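Local coordinates for putative protease (PDB 3KD4), which is of unknown function but is probably exported and has been proposed to be a protease, at residues N243-V248 with K337-S342; N249-H254 with V296-A301. One frame throughout, in Å; residues are numbered along the deposited sequence.

Contact 1: residues N243-V248 with K337-S342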
loop_
_atom_site.group_PDB
_atom_site.type_symbol
_atom_site.label_atom_id
_atom_site.label_comp_id
_atom_site.label_asym_id
_atom_site.label_seq_id
_atom_site.Cartn_x
_atom_site.Cartn_y
_atom_site.Cartn_z
ATOM N N ASN A 243 -6.604 -23.792 -24.974
ATOM C CA ASN A 243 -7.462 -23.601 -23.822
ATOM C C ASN A 243 -7.559 -22.149 -23.330
ATOM O O ASN A 243 -6.742 -21.273 -23.671
ATOM C CB ASN A 243 -7.039 -24.563 -22.706
ATOM C CG ASN A 243 -5.629 -24.344 -22.248
ATOM O OD1 ASN A 243 -5.227 -23.231 -21.934
ATOM N ND2 ASN A 243 -4.866 -25.423 -22.180
ATOM N N GLU A 244 -8.574 -21.915 -22.519
ATOM C CA GLU A 244 -8.818 -20.582 -21.986
ATOM C C GLU A 244 -7.674 -20.063 -21.130
ATOM O O GLU A 244 -7.385 -18.876 -21.150
ATOM C CB GLU A 244 -10.110 -20.585 -21.208
ATOM C CG GLU A 244 -11.290 -20.676 -22.115
ATOM C CD GLU A 244 -12.604 -20.538 -21.377
ATOM O OE1 GLU A 244 -12.598 -20.184 -20.171
ATOM O OE2 GLU A 244 -13.651 -20.784 -22.024
ATOM N N GLN A 245 -6.999 -20.955 -20.405
ATOM C CA GLN A 245 -5.923 -20.521 -19.558
ATOM C C GLN A 245 -4.776 -19.937 -20.397
ATOM O O GLN A 245 -4.127 -18.957 -20.001
ATOM C CB GLN A 245 -5.431 -21.652 -18.667
ATOM C CG GLN A 245 -4.342 -21.214 -17.670
ATOM C CD GLN A 245 -4.859 -20.187 -16.671
ATOM O OE1 GLN A 245 -5.801 -20.457 -15.961
ATOM N NE2 GLN A 245 -4.252 -19.004 -16.637
ATOM N N GLU A 246 -4.525 -20.552 -21.550
ATOM C CA GLU A 246 -3.437 -20.121 -22.410
ATOM C C GLU A 246 -3.751 -18.695 -22.872
ATOM O O GLU A 246 -2.882 -17.859 -22.921
ATOM C CB GLU A 246 -3.281 -21.070 -23.619
ATOM C CG GLU A 246 -2.166 -20.635 -24.550
ATOM C CD GLU A 246 -1.970 -21.547 -25.754
ATOM O OE1 GLU A 246 -2.376 -22.734 -25.698
ATOM O OE2 GLU A 246 -1.412 -21.057 -26.765
ATOM N N LYS A 247 -5.013 -18.439 -23.196
ATOM C CA LYS A 247 -5.419 -17.116 -23.633
ATOM C C LYS A 247 -5.172 -16.057 -22.570
ATOM O O LYS A 247 -4.669 -14.967 -22.880
ATOM C CB LYS A 247 -6.881 -17.105 -24.024
ATOM C CG LYS A 247 -7.233 -17.964 -25.203
ATOM C CD LYS A 247 -8.695 -17.771 -25.472
ATOM C CE LYS A 247 -9.177 -18.471 -26.709
ATOM N NZ LYS A 247 -10.615 -18.081 -26.886
ATOM N N VAL A 248 -5.523 -16.362 -21.323
ATOM C CA VAL A 248 -5.257 -15.437 -20.212
ATOM C C VAL A 248 -3.745 -15.189 -20.122
ATOM O O VAL A 248 -3.285 -14.046 -20.017
ATOM C CB VAL A 248 -5.817 -15.961 -18.838
ATOM C CG1 VAL A 248 -5.338 -15.058 -17.666
ATOM C CG2 VAL A 248 -7.358 -16.089 -18.875
ATOM N N LYS A 337 -14.237 -20.988 -13.540
ATOM C CA LYS A 337 -13.539 -20.716 -12.265
ATOM C C LYS A 337 -12.770 -19.394 -12.341
ATOM O O LYS A 337 -11.939 -19.191 -13.247
ATOM C CB LYS A 337 -12.540 -21.816 -11.922
ATOM C CG LYS A 337 -13.118 -23.260 -12.016
ATOM C CD LYS A 337 -12.124 -24.300 -11.479
ATOM C CE LYS A 337 -12.447 -25.710 -11.963
ATOM N NZ LYS A 337 -11.601 -26.754 -11.235
ATOM N N ASP A 338 -13.001 -18.539 -11.358
ATOM C CA ASP A 338 -12.385 -17.245 -11.344
ATOM C C ASP A 338 -10.939 -17.270 -10.889
ATOM O O ASP A 338 -10.586 -17.991 -9.992
ATOM C CB ASP A 338 -13.177 -16.308 -10.455
ATOM C CG ASP A 338 -14.461 -15.875 -11.070
ATOM O OD1 ASP A 338 -14.678 -16.099 -12.293
ATOM O OD2 ASP A 338 -15.259 -15.274 -10.308
ATOM N N GLN A 339 -10.107 -16.430 -11.510
ATOM C CA GLN A 339 -8.779 -16.161 -10.998
ATOM C C GLN A 339 -8.585 -14.667 -11.030
ATOM O O GLN A 339 -9.235 -13.958 -11.823
ATOM C CB GLN A 339 -7.694 -16.912 -11.816
ATOM C CG GLN A 339 -7.592 -16.456 -13.262
ATOM C CD GLN A 339 -6.748 -17.404 -14.103
ATOM O OE1 GLN A 339 -5.745 -17.004 -14.666
ATOM N NE2 GLN A 339 -7.154 -18.655 -14.181
ATOM N N TYR A 340 -7.727 -14.188 -10.146
ATOM C CA TYR A 340 -7.506 -12.759 -9.968
ATOM C C TYR A 340 -6.123 -12.342 -10.459
ATOM O O TYR A 340 -5.148 -13.013 -10.169
ATOM C CB TYR A 340 -7.689 -12.380 -8.502
ATOM C CG TYR A 340 -9.034 -12.852 -7.985
ATOM C CD1 TYR A 340 -10.215 -12.375 -8.550
ATOM C CD2 TYR A 340 -9.130 -13.800 -6.962
ATOM C CE1 TYR A 340 -11.472 -12.803 -8.095
ATOM C CE2 TYR A 340 -10.381 -14.225 -6.484
ATOM C CZ TYR A 340 -11.547 -13.713 -7.075
ATOM O OH TYR A 340 -12.761 -14.156 -6.683
ATOM N N LEU A 341 -6.079 -11.252 -11.226
ATOM C CA LEU A 341 -4.828 -10.715 -11.740
ATOM C C LEU A 341 -4.571 -9.367 -11.071
ATOM O O LEU A 341 -5.403 -8.453 -11.147
ATOM C CB LEU A 341 -4.895 -10.571 -13.267
ATOM C CG LEU A 341 -5.575 -11.689 -14.060
ATOM C CD1 LEU A 341 -5.276 -11.546 -15.552
ATOM C CD2 LEU A 341 -5.145 -13.063 -13.567
ATOM N N SER A 342 -3.418 -9.261 -10.409
ATOM C CA SER A 342 -2.984 -8.078 -9.659
ATOM C C SER A 342 -1.474 -8.200 -9.383
ATOM O O SER A 342 -0.871 -9.275 -9.555
ATOM C CB SER A 342 -3.725 -7.943 -8.324
ATOM O OG SER A 342 -3.698 -9.163 -7.609
#
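Gln245 and Gln339 join helix 244-258 to edge strand 337-341 of a five-stranded antiparallel sheet, where helix packs on sheet in what resembles a transglutaminase-like domain. The short helix and strand segments run almost parallel, 14° apart, with axes 12.0 Å from each other, and side chains bridge the gap. The tight part is the amide pair. With CG anti to the backbone N (chi1 -176°) and a bend at the next bond, Gln245 brings its amide round to meet the extended chain of Gln339. The two amides lie nearly coplanar and exchange hydrogen bonds as a closed pair, each NE2 facing a lone pair of the partner's oxygen. Gln245 NE2 also donates to Asn249 OD1, which probably fixes which end of each amide is oxygen. Buried Val248 sets CG1 3.6 Å from Gln339 OE1, and Val334 touches Val248 and both glutamines. Elsewhere the contact is looser: Val248 CG1 lies 4.1 Å from Leu341 CD1 in one of two modelled conformers of Leu341, which also touches Leu294 and Leu298. At the exposed helix start, Asn243 OD1 caps Glu246 N at 2.8 Å. The shorter amide bond, Gln339 NE2 to Gln245 OE1, measures 2.9 Å and is nearly straight at 171°.

Contact 2: residues N249-H254 with V296-A301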
loop_
_atom_site.group_PDB
_atom_site.type_symbol
_atom_site.label_atom_id
_atom_site.label_comp_id
_atom_site.label_asym_id
_atom_site.label_seq_id
_atom_site.Cartn_x
_atom_site.Cartn_y
_atom_site.Cartn_z
ATOM N N ASN A 249 -2.962 -16.254 -20.191
ATOM C CA ASN A 249 -1.505 -16.110 -20.070
ATOM C C ASN A 249 -0.908 -15.244 -21.159
ATOM O O ASN A 249 -0.054 -14.415 -20.889
ATOM C CB ASN A 249 -0.833 -17.472 -20.090
ATOM C CG ASN A 249 -1.298 -18.373 -18.957
ATOM O OD1 ASN A 249 -1.843 -17.906 -17.940
ATOM N ND2 ASN A 249 -1.070 -19.675 -19.123
ATOM N N ILE A 250 -1.370 -15.437 -22.384
ATOM C CA ILE A 250 -0.884 -14.655 -23.513
ATOM C C ILE A 250 -1.172 -13.159 -23.279
ATOM O O ILE A 250 -0.269 -12.315 -23.386
ATOM C CB ILE A 250 -1.509 -15.152 -24.840
ATOM C CG1 ILE A 250 -0.913 -16.522 -25.227
ATOM C CG2 ILE A 250 -1.270 -14.129 -25.966
ATOM C CD1 ILE A 250 -1.645 -17.260 -26.387
ATOM N N ILE A 251 -2.399 -12.842 -22.870
ATOM C CA ILE A 251 -2.807 -11.453 -22.694
ATOM C C ILE A 251 -2.057 -10.820 -21.509
ATOM O O ILE A 251 -1.431 -9.765 -21.641
ATOM C CB ILE A 251 -4.334 -11.314 -22.527
ATOM C CG1 ILE A 251 -5.082 -11.839 -23.769
ATOM C CG2 ILE A 251 -4.727 -9.837 -22.202
ATOM C CD1 ILE A 251 -4.809 -11.091 -25.054
ATOM N N ARG A 252 -2.109 -11.474 -20.359
ATOM C CA ARG A 252 -1.397 -11.017 -19.168
ATOM C C ARG A 252 0.092 -10.792 -19.439
ATOM O O ARG A 252 0.644 -9.775 -19.065
ATOM C CB ARG A 252 -1.565 -12.042 -18.048
ATOM C CG ARG A 252 -1.147 -11.571 -16.681
ATOM C CD ARG A 252 -1.097 -12.738 -15.678
ATOM N NE ARG A 252 -0.144 -13.723 -16.163
ATOM C CZ ARG A 252 -0.428 -14.954 -16.585
ATOM N NH1 ARG A 252 -1.673 -15.447 -16.525
ATOM N NH2 ARG A 252 0.560 -15.720 -17.060
ATOM N N ASP A 253 0.746 -11.758 -20.071
ATOM C CA ASP A 253 2.181 -11.656 -20.331
ATOM C C ASP A 253 2.470 -10.558 -21.323
ATOM O O ASP A 253 3.442 -9.829 -21.162
ATOM C CB ASP A 253 2.740 -12.978 -20.852
ATOM C CG ASP A 253 2.759 -14.061 -19.776
ATOM O OD1 ASP A 253 2.642 -13.714 -18.579
ATOM O OD2 ASP A 253 2.873 -15.251 -20.128
ATOM N N HIS A 254 1.642 -10.425 -22.358
ATOM C CA HIS A 254 1.846 -9.310 -23.272
ATOM C C HIS A 254 1.838 -7.967 -22.547
ATOM O O HIS A 254 2.695 -7.124 -22.803
ATOM C CB HIS A 254 0.817 -9.249 -24.371
ATOM C CG HIS A 254 1.124 -8.181 -25.373
ATOM N ND1 HIS A 254 2.043 -8.363 -26.386
ATOM C CD2 HIS A 254 0.688 -6.901 -25.476
ATOM C CE1 HIS A 254 2.138 -7.246 -27.087
ATOM N NE2 HIS A 254 1.318 -6.348 -26.562
ATOM N N VAL A 296 -10.365 -5.227 -21.010
ATOM C CA VAL A 296 -10.859 -5.101 -22.391
ATOM C C VAL A 296 -10.309 -6.238 -23.264
ATOM O O VAL A 296 -11.034 -6.864 -24.027
ATOM C CB VAL A 296 -10.456 -3.757 -23.003
ATOM C CG1 VAL A 296 -10.626 -3.765 -24.533
ATOM C CG2 VAL A 296 -11.264 -2.605 -22.336
HETATM N N MSE A 297 -9.031 -6.533 -23.106
HETATM C CA MSE A 297 -8.391 -7.538 -23.954
HETATM C C MSE A 297 -8.862 -8.938 -23.570
HETATM O O MSE A 297 -9.198 -9.748 -24.447
HETATM C CB MSE A 297 -6.878 -7.405 -23.865
HETATM C CG MSE A 297 -6.387 -6.150 -24.505
HETATM SE SE MSE A 297 -4.420 -6.001 -24.608
HETATM C CE MSE A 297 -4.211 -7.174 -26.169
ATOM N N LEU A 298 -8.893 -9.242 -22.270
ATOM C CA LEU A 298 -9.441 -10.545 -21.834
ATOM C C LEU A 298 -10.858 -10.778 -22.358
ATOM O O LEU A 298 -11.135 -11.813 -22.964
ATOM C CB LEU A 298 -9.424 -10.694 -20.319
ATOM C CG LEU A 298 -8.031 -10.762 -19.691
ATOM C CD1 LEU A 298 -8.148 -10.627 -18.158
ATOM C CD2 LEU A 298 -7.317 -12.049 -20.090
ATOM N N ASN A 299 -11.750 -9.808 -22.160
ATOM C CA ASN A 299 -13.117 -9.949 -22.672
ATOM C C ASN A 299 -13.161 -10.134 -24.180
ATOM O O ASN A 299 -13.930 -10.962 -24.669
ATOM C CB ASN A 299 -13.995 -8.790 -22.248
ATOM C CG ASN A 299 -14.470 -8.935 -20.810
ATOM O OD1 ASN A 299 -15.238 -9.829 -20.503
ATOM N ND2 ASN A 299 -13.988 -8.071 -19.928
ATOM N N ALA A 300 -12.329 -9.392 -24.906
ATOM C CA ALA A 300 -12.329 -9.481 -26.365
ATOM C C ALA A 300 -11.871 -10.861 -26.785
ATOM O O ALA A 300 -12.284 -11.352 -27.835
ATOM C CB ALA A 300 -11.451 -8.374 -26.989
ATOM N N ALA A 301 -11.026 -11.486 -25.961
ATOM C CA ALA A 301 -10.516 -12.821 -26.205
ATOM C C ALA A 301 -11.435 -13.963 -25.772
ATOM O O ALA A 301 -11.051 -15.120 -25.907
ATOM C CB ALA A 301 -9.146 -12.988 -25.544
#
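Ile251 meets Met297 and Leu298 where helix 244-258 packs on helix 287-300, a buried helix-helix contact within the same helix-and-sheet domain, probably of transglutaminase-like fold. The two segments approach closely, with Ile251 CA 6.8 Å from Leu298 CA; no hydrogen bond crosses between them, and the contact is apolar. Ile251 is the central side chain, and its two branches do different work. CG2, placed anti to the backbone N while CG1 is anti to the carbonyl carbon (chi1 -61°), reaches the root of Met297, 3.6 Å from its CB. The longer arm ends in CD1, which lies 4.1 Å from CE of Met297, a selenomethionine in the crystal; the bend of its chain at the last torsion brings that methyl back toward the isoleucine. The two residues thus meet at a slant, in contact at both root and end. Leu298 behaves otherwise: it and Ile251 lie alongside, pointing opposite ways, and its CD2 rests 3.9 Å from Ile251 CB. Ala234 of helix 228-238 adds to the packing on Met297, and Phe233 meets the ring of His254 edge-to-face. Away from the interface, Arg252 bends back along its own helix, where NH1 donates to Asn249 OD1 at 2.8 Å, the oxygen lying close to the guanidinium plane and the donor tilted 20° from the carbonyl plane of Asn249.

After the N-terminal sheet and helices 211-222 and 228-238, helix 244-258 supplies the first half of both contacts: residues 243-248 enter contact 1 and residues 249-254 contact 2. With 41 residues between, the last turns of helix 287-300 (296-301) close the shorter loop at contact 2. The chain continues through strands 305-312 and 327-334 until strand 337-341 closes the longer loop, with 88 residues between its segments, at contact 1. The shorter loop therefore lies within the longer, and the two do not cross. Leu298 bridges them, its CD2 packing 4.0 Å from Val248 CA, and Lys247 NZ probably donates to Ala301 O. Together they bind two helices to each other and to the sheet's edge.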